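Local coordinates for protein EvdMO1 (Micromonospora carbonacea, PDB 5T39) that probably transfers a methyl group from S-adenosylmethionine to a sugar during everninomicin biosynthesis, as the methyltransferase half of a fused methyltransferase-oxidase, at residues H155-W160 and G208-V213; G151-V156 and L175-W180. All blocks are in the same frame, centred on the assembly; numbering follows the deposited sequence.

In EvdMO1 the loop after strand 146-150 is anchored on two fronts, as Rossmann-like methyltransferases build their ligand pockets from such loops. From the N terminus, the chain leaves strand 146-150 and enters the loop 151-158. Contact 2 closes the shorter circuit: helix 159-169 leads back to strand 172-180, whose 175-180 portion meets 151-156. Contact 1 shares His-155 and Val-156 and closes a longer circuit through helix 159-169 and strands 172-180, 187-189 and 192-198 to 208-213. Starting within the first segment of contact 2 and ending beyond the second, it overlaps that circuit, and neither encloses the other. One loop thus ties the three-stranded antiparallel sheet ending in strand 212-216 to the central mixed sheet, beside S-adenosyl-L-homocysteine.

Contact 1 (H155-W160 and G208-V213); sequences HVREPW and GLSVDV. With SAH (S-adenosyl-L-homocysteine), chain B.
Arg-157 NE donates to Ser-210 OG at 3.1 Å, the oxygen close to the guanidinium plane and the bond somewhat bent (N-H...O angle 146°); Glu-134 holds the same hydroxyl from outside. A bend at chi3 (-72°) turns the guanidinium aside, where NH1 forms a salt bridge with Glu-158. Asp-212 lies obliquely across the aliphatic part, OD2 being 3.4 Å from Arg-157 CD, while OD1 is bonded to His-196. Glu-199 OE2 takes a hydrogen bond from Gly-208 N and is hydrogen-bonded to His-155 ND1. Two waters grip the carbonyl of His-155. One also accepts from Leu-209 N and from N6 of S-adenosyl-L-homocysteine, which lies 2.9 Å from this water's oxygen; the other reaches Ser-210 N and Asp-212 O. Close packing completes the seam: Gly-208 CA comes 3.4 Å from His-155 O in a CA-H...O contact, and a CB there would point at that oxygen and clash; Val-213 CG1 rests 3.6 Å from His-155 C. Residues 208-209 line the adenine end of the pocket, Gly-208 CA 3.4 Å from N7 and Leu-209 CD1 3.8 Å from N6. The seam lays the loop leading into helix 159-169 against the start of strand 212-216, an outer strand of its antiparallel sheet.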
loop_
_atom_site.group_PDB
_atom_site.type_symbol
_atom_site.label_atom_id
_atom_site.label_comp_id
_atom_site.label_asym_id
_atom_site.label_seq_id
_atom_site.Cartn_x
_atom_site.Cartn_y
_atom_site.Cartn_z
ATOM N N HIS A 155 2.520 -2.310 -9.631
ATOM C CA HIS A 155 2.351 -1.011 -10.273
ATOM C C HIS A 155 3.674 -0.292 -10.523
ATOM O O HIS A 155 3.659 0.896 -10.875
ATOM C CB HIS A 155 1.437 -0.104 -9.447
ATOM C CG HIS A 155 0.023 -0.579 -9.362
ATOM N ND1 HIS A 155 -0.794 -0.675 -10.467
ATOM C CD2 HIS A 155 -0.739 -0.950 -8.304
ATOM C CE1 HIS A 155 -1.992 -1.090 -10.094
ATOM N NE2 HIS A 155 -1.984 -1.273 -8.787
ATOM N N VAL A 156 4.814 -0.972 -10.368
ATOM C CA VAL A 156 6.117 -0.350 -10.567
ATOM C C VAL A 156 6.912 -1.111 -11.625
ATOM O O VAL A 156 6.644 -2.272 -11.938
ATOM C CB VAL A 156 6.922 -0.198 -9.253
ATOM C CG1 VAL A 156 6.116 0.599 -8.218
ATOM C CG2 VAL A 156 7.341 -1.546 -8.693
ATOM N N ARG A 157 7.906 -0.417 -12.178
ATOM C CA ARG A 157 8.769 -0.982 -13.213
ATOM C C ARG A 157 9.790 -1.969 -12.667
ATOM O O ARG A 157 10.142 -2.925 -13.368
ATOM C CB ARG A 157 9.533 0.130 -13.931
ATOM C CG ARG A 157 8.676 1.020 -14.796
ATOM C CD ARG A 157 9.523 2.071 -15.503
ATOM N NE ARG A 157 9.980 3.091 -14.560
ATOM C CZ ARG A 157 11.173 3.126 -13.967
ATOM N NH1 ARG A 157 12.093 2.198 -14.200
ATOM N NH2 ARG A 157 11.449 4.109 -13.120
ATOM N N GLU A 158 10.307 -1.734 -11.460
ATOM C CA GLU A 158 11.413 -2.507 -10.894
ATOM C C GLU A 158 11.014 -2.942 -9.497
ATOM O O GLU A 158 11.466 -2.370 -8.491
ATOM C CB GLU A 158 12.709 -1.708 -10.904
ATOM C CG GLU A 158 13.201 -1.459 -12.296
ATOM C CD GLU A 158 13.389 -0.028 -12.613
ATOM O OE1 GLU A 158 12.911 0.831 -11.833
ATOM O OE2 GLU A 158 13.987 0.227 -13.683
ATOM N N PRO A 159 10.149 -3.953 -9.388
ATOM C CA PRO A 159 9.629 -4.327 -8.061
ATOM C C PRO A 159 10.720 -4.727 -7.074
ATOM O O PRO A 159 10.590 -4.456 -5.877
ATOM C CB PRO A 159 8.656 -5.471 -8.381
ATOM C CG PRO A 159 9.044 -5.951 -9.740
ATOM C CD PRO A 159 9.492 -4.712 -10.467
ATOM N N TRP A 160 11.799 -5.369 -7.536
ATOM C CA TRP A 160 12.898 -5.717 -6.637
ATOM C C TRP A 160 13.480 -4.486 -5.963
ATOM O O TRP A 160 13.935 -4.571 -4.814
ATOM C CB TRP A 160 13.989 -6.494 -7.396
ATOM C CG TRP A 160 14.411 -5.810 -8.654
ATOM C CD1 TRP A 160 15.397 -4.887 -8.802
ATOM C CD2 TRP A 160 13.807 -5.965 -9.942
ATOM N NE1 TRP A 160 15.452 -4.462 -10.104
ATOM C CE2 TRP A 160 14.480 -5.107 -10.825
ATOM C CE3 TRP A 160 12.767 -6.762 -10.430
ATOM C CZ2 TRP A 160 14.144 -5.024 -12.174
ATOM C CZ3 TRP A 160 12.437 -6.678 -11.752
ATOM C CH2 TRP A 160 13.117 -5.807 -12.611
ATOM N N GLY A 208 -0.027 2.745 -11.541
ATOM C CA GLY A 208 1.306 3.251 -11.337
ATOM C C GLY A 208 1.548 4.539 -12.089
ATOM O O GLY A 208 0.708 5.008 -12.877
ATOM N N LEU A 209 2.720 5.108 -11.854
ATOM C CA LEU A 209 3.091 6.403 -12.393
ATOM C C LEU A 209 3.954 6.296 -13.641
ATOM O O LEU A 209 4.273 7.323 -14.243
ATOM C CB LEU A 209 3.798 7.233 -11.325
ATOM C CG LEU A 209 2.960 7.488 -10.075
ATOM C CD1 LEU A 209 3.751 8.331 -9.110
ATOM C CD2 LEU A 209 1.633 8.150 -10.391
ATOM N N SER A 210 4.331 5.091 -14.044
ATOM C CA SER A 210 5.025 4.870 -15.303
ATOM C C SER A 210 4.054 4.277 -16.322
ATOM O O SER A 210 2.988 3.781 -15.970
ATOM C CB SER A 210 6.216 3.924 -15.104
ATOM O OG SER A 210 7.224 4.475 -14.268
ATOM N N VAL A 211 4.440 4.306 -17.600
ATOM C CA VAL A 211 3.567 3.740 -18.625
ATOM C C VAL A 211 3.513 2.225 -18.533
ATOM O O VAL A 211 2.578 1.610 -19.059
ATOM C CB VAL A 211 3.990 4.173 -20.049
ATOM C CG1 VAL A 211 3.884 5.682 -20.210
ATOM C CG2 VAL A 211 5.398 3.675 -20.385
ATOM N N ASP A 212 4.514 1.616 -17.892
ATOM C CA ASP A 212 4.707 0.178 -17.861
ATOM C C ASP A 212 4.905 -0.298 -16.428
ATOM O O ASP A 212 5.160 0.491 -15.506
ATOM C CB ASP A 212 5.908 -0.241 -18.733
ATOM C CG ASP A 212 7.209 0.507 -18.408
ATOM O OD1 ASP A 212 8.292 -0.078 -18.671
ATOM O OD2 ASP A 212 7.180 1.667 -17.948
ATOM N N VAL A 213 4.764 -1.613 -16.259
ATOM C CA VAL A 213 5.031 -2.299 -15.003
ATOM C C VAL A 213 5.739 -3.608 -15.322
ATOM O O VAL A 213 5.715 -4.091 -16.453
ATOM C CB VAL A 213 3.736 -2.584 -14.200
ATOM C CG1 VAL A 213 3.015 -1.306 -13.882
ATOM C CG2 VAL A 213 2.807 -3.546 -14.938
HETATM N N SAH B . -2.532 0.078 -0.658
HETATM C CA SAH B . -3.948 0.194 -0.998
HETATM C CB SAH B . -4.163 0.795 -2.377
HETATM C CG SAH B . -3.565 -0.032 -3.511
HETATM S SD SAH B . -3.945 0.671 -5.137
HETATM C C SAH B . -4.600 -1.173 -0.944
HETATM O O SAH B . -5.824 -1.289 -1.074
HETATM O OXT SAH B . -3.890 -2.165 -0.787
HETATM C "C5'" SAH B . -2.326 1.398 -5.503
HETATM C "C4'" SAH B . -2.062 2.733 -4.812
HETATM O "O4'" SAH B . -0.673 3.028 -4.974
HETATM C "C3'" SAH B . -2.849 3.886 -5.413
HETATM O "O3'" SAH B . -3.266 4.816 -4.435
HETATM C "C2'" SAH B . -1.832 4.486 -6.371
HETATM O "O2'" SAH B . -2.045 5.833 -6.757
HETATM C "C1'" SAH B . -0.539 4.287 -5.597
HETATM N N9 SAH B . 0.672 4.270 -6.416
HETATM C C8 SAH B . 0.855 3.633 -7.617
HETATM N N7 SAH B . 2.118 3.814 -8.047
HETATM C C5 SAH B . 2.741 4.585 -7.116
HETATM C C6 SAH B . 4.031 5.105 -7.032
HETATM N N6 SAH B . 4.958 4.926 -7.968
HETATM N N1 SAH B . 4.355 5.844 -5.935
HETATM C C2 SAH B . 3.426 6.078 -4.963
HETATM N N3 SAH B . 2.143 5.612 -5.009
HETATM C C4 SAH B . 1.846 4.864 -6.090
HETATM O O HOH W 1 4.636 3.530 -10.469
HETATM O O HOH W 2 3.833 2.243 -13.461
#

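Contact 2 (G151-V156 and L175-W180); sequences GLLYHV and LSTHYW. With SAH (S-adenosyl-L-homocysteine), chain B.
The loop after strand 146-150, part of the S-adenosyl-L-homocysteine pocket of this Rossmann-like domain, packs here against neighbouring strand 172-180. Gly-151 N donates to Ser-176 O at 3.1 Å, and a water bound to Leu-153 N donates to the same carbonyl. Beyond this backbone join, His-178 points an edge at the face of Tyr-154: CD2 stands 3.6 Å above the phenol ring, over its centre, with the planes at 54°. A chi1 of 53°, between backbone N and carbonyl carbon, brings the phenol face under His-178 CD2. A further water bridges Tyr-154 OH and His-178 NE2, while His-178 ND1 is hydrogen-bonded to Cys-245 O. Thr-177 OG1 sits in the plane of the tyrosine ring, 3.4 Å from Tyr-154 CD1, and donates to His-178 O. With an alanine in place of Tyr-154, the edge of His-178 would probably lose the ring face beneath it and the bridging water one of its partners. Leu-153 CD2 meets Leu-175 CD1 at 4.2 Å. Gly-151 O approaches C5' of S-adenosyl-L-homocysteine, and Leu-152 CD1 lies 3.6 Å from its O4'. Joining consecutive parallel strands through helix 159-169 is the beta-alpha-beta crossover of Rossmann-like methyltransferases, its first loop facing the ligand.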
loop_
_atom_site.group_PDB
_atom_site.type_symbol
_atom_site.label_atom_id
_atom_site.label_comp_id
_atom_site.label_asym_id
_atom_site.label_seq_id
_atom_site.Cartn_x
_atom_site.Cartn_y
_atom_site.Cartn_z
ATOM N N GLY A 151 -0.995 -3.946 -2.566
ATOM C CA GLY A 151 -1.615 -3.418 -3.760
ATOM C C GLY A 151 -0.734 -2.514 -4.594
ATOM O O GLY A 151 -1.257 -1.736 -5.390
ATOM N N LEU A 152 0.589 -2.622 -4.460
ATOM C CA LEU A 152 1.500 -1.652 -5.052
ATOM C C LEU A 152 2.599 -2.282 -5.901
ATOM O O LEU A 152 3.023 -1.690 -6.900
ATOM C CB LEU A 152 2.143 -0.796 -3.960
ATOM C CG LEU A 152 3.119 0.291 -4.430
ATOM C CD1 LEU A 152 2.450 1.262 -5.384
ATOM C CD2 LEU A 152 3.697 1.018 -3.230
ATOM N N LEU A 153 3.094 -3.459 -5.516
ATOM C CA LEU A 153 4.314 -3.974 -6.131
ATOM C C LEU A 153 4.149 -4.201 -7.624
ATOM O O LEU A 153 5.138 -4.131 -8.366
ATOM C CB LEU A 153 4.733 -5.272 -5.429
ATOM C CG LEU A 153 6.138 -5.761 -5.753
ATOM C CD1 LEU A 153 7.196 -4.855 -5.201
ATOM C CD2 LEU A 153 6.359 -7.176 -5.245
ATOM N N TYR A 154 2.928 -4.502 -8.073
ATOM C CA TYR A 154 2.621 -4.749 -9.476
ATOM C C TYR A 154 2.259 -3.471 -10.227
ATOM O O TYR A 154 1.786 -3.545 -11.369
ATOM C CB TYR A 154 1.537 -5.825 -9.610
ATOM C CG TYR A 154 0.298 -5.561 -8.807
ATOM C CD1 TYR A 154 0.222 -5.940 -7.472
ATOM C CD2 TYR A 154 -0.800 -4.934 -9.372
ATOM C CE1 TYR A 154 -0.910 -5.699 -6.729
ATOM C CE2 TYR A 154 -1.939 -4.694 -8.638
ATOM C CZ TYR A 154 -1.988 -5.078 -7.310
ATOM O OH TYR A 154 -3.122 -4.831 -6.566
ATOM N N HIS A 155 2.520 -2.310 -9.631
ATOM C CA HIS A 155 2.351 -1.011 -10.273
ATOM C C HIS A 155 3.674 -0.292 -10.523
ATOM O O HIS A 155 3.659 0.896 -10.875
ATOM C CB HIS A 155 1.437 -0.104 -9.447
ATOM C CG HIS A 155 0.023 -0.579 -9.362
ATOM N ND1 HIS A 155 -0.794 -0.675 -10.467
ATOM C CD2 HIS A 155 -0.739 -0.950 -8.304
ATOM C CE1 HIS A 155 -1.992 -1.090 -10.094
ATOM N NE2 HIS A 155 -1.984 -1.273 -8.787
ATOM N N VAL A 156 4.814 -0.972 -10.368
ATOM C CA VAL A 156 6.117 -0.350 -10.567
ATOM C C VAL A 156 6.912 -1.111 -11.625
ATOM O O VAL A 156 6.644 -2.272 -11.938
ATOM C CB VAL A 156 6.922 -0.198 -9.253
ATOM C CG1 VAL A 156 6.116 0.599 -8.218
ATOM C CG2 VAL A 156 7.341 -1.546 -8.693
ATOM N N LEU A 175 3.672 -7.651 2.786
ATOM C CA LEU A 175 3.596 -7.502 1.339
ATOM C C LEU A 175 2.385 -8.261 0.821
ATOM O O LEU A 175 2.300 -9.477 0.986
ATOM C CB LEU A 175 4.869 -8.059 0.700
ATOM C CG LEU A 175 4.892 -8.053 -0.829
ATOM C CD1 LEU A 175 4.932 -6.620 -1.346
ATOM C CD2 LEU A 175 6.074 -8.857 -1.338
ATOM N N SER A 176 1.473 -7.556 0.159
ATOM C CA SER A 176 0.345 -8.179 -0.521
ATOM C C SER A 176 0.465 -7.800 -1.986
ATOM O O SER A 176 0.510 -6.608 -2.311
ATOM C CB SER A 176 -0.964 -7.678 0.077
ATOM O OG SER A 176 -2.080 -8.238 -0.584
ATOM N N THR A 177 0.581 -8.803 -2.861
ATOM C CA THR A 177 0.840 -8.531 -4.263
ATOM C C THR A 177 0.331 -9.664 -5.135
ATOM O O THR A 177 0.183 -10.804 -4.691
ATOM C CB THR A 177 2.348 -8.324 -4.505
ATOM O OG1 THR A 177 2.564 -7.854 -5.840
ATOM C CG2 THR A 177 3.158 -9.582 -4.246
ATOM N N HIS A 178 0.116 -9.337 -6.402
ATOM C CA HIS A 178 0.053 -10.360 -7.428
ATOM C C HIS A 178 1.454 -10.739 -7.898
ATOM O O HIS A 178 2.419 -9.982 -7.765
ATOM C CB HIS A 178 -0.702 -9.856 -8.648
ATOM C CG HIS A 178 -2.127 -9.507 -8.379
ATOM N ND1 HIS A 178 -3.040 -10.418 -7.896
ATOM C CD2 HIS A 178 -2.806 -8.350 -8.558
ATOM C CE1 HIS A 178 -4.217 -9.831 -7.770
ATOM N NE2 HIS A 178 -4.104 -8.577 -8.168
ATOM N N TYR A 179 1.539 -11.928 -8.485
ATOM C CA TYR A 179 2.709 -12.358 -9.233
ATOM C C TYR A 179 2.188 -13.185 -10.402
ATOM O O TYR A 179 1.009 -13.544 -10.451
ATOM C CB TYR A 179 3.751 -13.086 -8.355
ATOM C CG TYR A 179 3.320 -14.440 -7.860
ATOM C CD1 TYR A 179 2.716 -14.607 -6.616
ATOM C CD2 TYR A 179 3.517 -15.566 -8.647
ATOM C CE1 TYR A 179 2.320 -15.865 -6.180
ATOM C CE2 TYR A 179 3.127 -16.812 -8.221
ATOM C CZ TYR A 179 2.522 -16.963 -6.997
ATOM O OH TYR A 179 2.123 -18.226 -6.611
ATOM N N TRP A 180 3.060 -13.468 -11.360
ATOM C CA TRP A 180 2.672 -14.162 -12.580
ATOM C C TRP A 180 2.988 -15.643 -12.436
ATOM O O TRP A 180 4.087 -16.006 -12.009
ATOM C CB TRP A 180 3.417 -13.568 -13.770
ATOM C CG TRP A 180 2.967 -14.113 -15.077
ATOM C CD1 TRP A 180 3.695 -14.889 -15.923
ATOM C CD2 TRP A 180 1.680 -13.939 -15.698
ATOM N NE1 TRP A 180 2.955 -15.204 -17.031
ATOM C CE2 TRP A 180 1.713 -14.640 -16.919
ATOM C CE3 TRP A 180 0.509 -13.262 -15.342
ATOM C CZ2 TRP A 180 0.624 -14.677 -17.794
ATOM C CZ3 TRP A 180 -0.576 -13.300 -16.216
ATOM C CH2 TRP A 180 -0.507 -14.007 -17.424
HETATM N N SAH B . -2.532 0.078 -0.658
HETATM C CA SAH B . -3.948 0.194 -0.998
HETATM C CB SAH B . -4.163 0.795 -2.377
HETATM C CG SAH B . -3.565 -0.032 -3.511
HETATM S SD SAH B . -3.945 0.671 -5.137
HETATM C C SAH B . -4.600 -1.173 -0.944
HETATM O O SAH B . -5.824 -1.289 -1.074
HETATM O OXT SAH B . -3.890 -2.165 -0.787
HETATM C "C5'" SAH B . -2.326 1.398 -5.503
HETATM C "C4'" SAH B . -2.062 2.733 -4.812
HETATM O "O4'" SAH B . -0.673 3.028 -4.974
HETATM C "C3'" SAH B . -2.849 3.886 -5.413
HETATM O "O3'" SAH B . -3.266 4.816 -4.435
HETATM C "C2'" SAH B . -1.832 4.486 -6.371
HETATM O "O2'" SAH B . -2.045 5.833 -6.757
HETATM C "C1'" SAH B . -0.539 4.287 -5.597
HETATM N N9 SAH B . 0.672 4.270 -6.416
HETATM C C8 SAH B . 0.855 3.633 -7.617
HETATM N N7 SAH B . 2.118 3.814 -8.047
HETATM C C5 SAH B . 2.741 4.585 -7.116
HETATM C C6 SAH B . 4.031 5.105 -7.032
HETATM N N6 SAH B . 4.958 4.926 -7.968
HETATM N N1 SAH B . 4.355 5.844 -5.935
HETATM C C2 SAH B . 3.426 6.078 -4.963
HETATM N N3 SAH B . 2.143 5.612 -5.009
HETATM C C4 SAH B . 1.846 4.864 -6.090
HETATM O O HOH W 3 2.264 -4.581 -2.973
HETATM O O HOH W 4 -5.419 -5.615 -8.136
#